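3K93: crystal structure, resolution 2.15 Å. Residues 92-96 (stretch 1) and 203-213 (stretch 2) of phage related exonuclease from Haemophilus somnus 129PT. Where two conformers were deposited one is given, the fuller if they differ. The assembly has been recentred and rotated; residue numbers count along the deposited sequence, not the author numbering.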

# COMPACT_ATOMS: atom_id res chain seq x y z
N ASN A 92 0.49 -8.94 33.93
CA ASN A 92 1.66 -9.16 34.71
C ASN A 92 2.46 -7.88 34.58
O ASN A 92 1.86 -6.84 34.33
CB ASN A 92 2.38 -10.46 34.28
CG ASN A 92 2.80 -10.49 32.82
OD1 ASN A 92 3.07 -9.46 32.19
ND2 ASN A 92 2.88 -11.71 32.26
N GLU A 93 3.78 -7.91 34.74
CA GLU A 93 4.53 -6.67 34.68
C GLU A 93 4.76 -6.19 33.25
O GLU A 93 5.22 -5.09 33.07
CB GLU A 93 5.85 -6.77 35.44
CG GLU A 93 5.70 -7.12 36.90
CD GLU A 93 4.74 -6.21 37.68
OE1 GLU A 93 4.64 -4.99 37.38
OE2 GLU A 93 4.08 -6.73 38.62
N PHE A 94 4.42 -6.99 32.25
CA PHE A 94 4.75 -6.68 30.85
C PHE A 94 3.55 -6.48 29.94
O PHE A 94 3.53 -5.57 29.10
CB PHE A 94 5.64 -7.78 30.31
CG PHE A 94 6.92 -7.93 31.07
CD1 PHE A 94 8.03 -7.20 30.71
CD2 PHE A 94 7.00 -8.80 32.14
CE1 PHE A 94 9.22 -7.30 31.41
CE2 PHE A 94 8.19 -8.93 32.86
CZ PHE A 94 9.31 -8.17 32.50
N ILE A 95 2.55 -7.33 30.12
CA ILE A 95 1.44 -7.43 29.20
C ILE A 95 0.11 -7.50 29.92
O ILE A 95 0.04 -7.73 31.13
CB ILE A 95 1.60 -8.66 28.25
CG1 ILE A 95 1.59 -9.97 29.03
CG2 ILE A 95 2.91 -8.55 27.44
CD1 ILE A 95 1.41 -11.17 28.12
N THR A 96 -0.96 -7.27 29.17
CA THR A 96 -2.32 -7.45 29.67
C THR A 96 -3.06 -8.21 28.58
O THR A 96 -2.71 -8.13 27.40
CB THR A 96 -3.05 -6.11 29.97
OG1 THR A 96 -3.29 -5.44 28.75
CG2 THR A 96 -2.22 -5.18 30.84
N LYS A 203 11.24 -13.96 24.77
CA LYS A 203 11.33 -12.92 23.73
C LYS A 203 10.29 -11.79 23.95
O LYS A 203 10.62 -10.62 23.88
CB LYS A 203 11.15 -13.58 22.34
CG LYS A 203 11.46 -12.70 21.10
CD LYS A 203 11.54 -13.54 19.77
N ILE A 204 9.04 -12.16 24.25
CA ILE A 204 8.00 -11.17 24.59
C ILE A 204 8.52 -10.28 25.74
O ILE A 204 8.49 -9.05 25.64
CB ILE A 204 6.67 -11.86 25.02
CG1 ILE A 204 5.97 -12.48 23.81
CG2 ILE A 204 5.75 -10.88 25.83
CD1 ILE A 204 4.91 -13.50 24.17
N LYS A 205 9.02 -10.89 26.82
CA LYS A 205 9.59 -10.15 27.94
C LYS A 205 10.67 -9.15 27.51
O LYS A 205 10.66 -8.03 27.96
CB LYS A 205 10.26 -11.09 28.97
CG LYS A 205 9.41 -11.66 30.08
CD LYS A 205 10.30 -12.22 31.30
N GLU A 206 11.63 -9.60 26.70
CA GLU A 206 12.75 -8.76 26.28
C GLU A 206 12.26 -7.59 25.44
O GLU A 206 12.64 -6.45 25.69
CB GLU A 206 13.75 -9.56 25.42
CG GLU A 206 14.59 -10.62 26.13
CD GLU A 206 15.09 -11.73 25.18
OE1 GLU A 206 14.97 -11.60 23.93
OE2 GLU A 206 15.60 -12.76 25.69
N ARG A 207 11.45 -7.90 24.44
CA ARG A 207 10.91 -6.89 23.55
C ARG A 207 10.01 -5.87 24.27
O ARG A 207 10.08 -4.67 23.98
CB ARG A 207 10.10 -7.52 22.40
CG ARG A 207 10.85 -8.52 21.45
CD ARG A 207 12.35 -8.26 21.28
NE ARG A 207 12.58 -7.07 20.51
CZ ARG A 207 13.73 -6.40 20.41
NH1 ARG A 207 14.85 -6.76 21.04
NH2 ARG A 207 13.74 -5.31 19.65
N VAL A 208 9.15 -6.35 25.18
CA VAL A 208 8.28 -5.44 25.91
C VAL A 208 9.13 -4.54 26.84
O VAL A 208 8.89 -3.36 26.96
CB VAL A 208 7.22 -6.16 26.68
CG1 VAL A 208 6.55 -5.23 27.72
CG2 VAL A 208 6.18 -6.77 25.71
N SER A 209 10.14 -5.12 27.46
CA SER A 209 11.00 -4.37 28.34
C SER A 209 11.74 -3.25 27.59
O SER A 209 11.83 -2.14 28.09
CB SER A 209 12.01 -5.31 28.96
OG SER A 209 12.85 -4.57 29.80
N ALA A 210 12.21 -3.54 26.38
CA ALA A 210 12.83 -2.52 25.57
C ALA A 210 11.77 -1.46 25.17
O ALA A 210 12.03 -0.24 25.25
CB ALA A 210 13.47 -3.14 24.33
N ALA A 211 10.57 -1.91 24.81
CA ALA A 211 9.47 -0.99 24.49
C ALA A 211 9.12 -0.06 25.65
O ALA A 211 8.86 1.11 25.42
CB ALA A 211 8.19 -1.76 24.00
N GLN A 212 9.12 -0.57 26.87
CA GLN A 212 8.77 0.25 28.04
C GLN A 212 9.83 1.33 28.29
O GLN A 212 9.49 2.46 28.68
CB GLN A 212 8.65 -0.63 29.31
CG GLN A 212 7.47 -1.63 29.28
CD GLN A 212 7.52 -2.62 30.43
OE1 GLN A 212 8.60 -3.01 30.88
NE2 GLN A 212 6.35 -3.00 30.93
N LYS A 213 11.11 1.00 28.08
CA LYS A 213 12.16 1.98 28.21
C LYS A 213 12.00 3.07 27.16
O LYS A 213 12.13 4.23 27.49
CB LYS A 213 13.55 1.37 28.15
CG LYS A 213 13.87 0.51 29.37
CD LYS A 213 15.32 -0.05 29.36
CE LYS A 213 15.55 -1.13 30.47
NZ LYS A 213 15.93 -0.51 31.75

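A short turn leading into a strand (residues 92-96) rests against one flank of a helix (203-213) from much later in the same chain, and together they bury 317 Å² of surface. The backbones come nearest where Phe 94 CA lies 6.2 Å from Val 208 CA. Phe 94 dominates the contact, with 115 Å² covered by the helix. Its ring turns an edge toward Val 208 and Ser 209, while Lys 205 CG sits over one face, 4.2 Å from the ring centroid and 14° off the normal, a CH-pi contact in which the aliphatic part of the lysine meets the aromatic cloud. The lysine is modelled only as far as CD, so the position of its amine is unknown. Ser 209 CB approaches the ring edge, 4.2 Å from Phe 94 CE1. Val 208, whose CA-to-CB bond points toward the turn, packs beside the base of the ring, its CG1 3.7 Å from Phe 94 CB and 3.3 Å from Phe 94 O. The other valine methyl, CG2, lies 4.1 Å from Ile 95 CG2, which also meets Ile 204 CG2 at 4.0 Å; these branched aliphatic side chains extend the apolar contact next to the phenylalanine.

One helical turn beyond Val 208, Gln 212 supplies the single hydrogen bond between the stretches: its NE2 donates to Glu 93 O at 3.2 Å, tying the helix to the turn through a backbone carbonyl. The turn is braced from within by Asn 92, whose OD1 accepts from Phe 94 N at 2.8 Å and from Ile 95 N at 3.0 Å, while Asn 92 N donates to Ile 95 O at 3.1 Å. Successive i to i+4 backbone hydrogen bonds, such as Gln 212 N to Val 208 O at 2.8 Å, hold the helix regular, bringing Ile 204, Val 208 and Gln 212 onto the same flank.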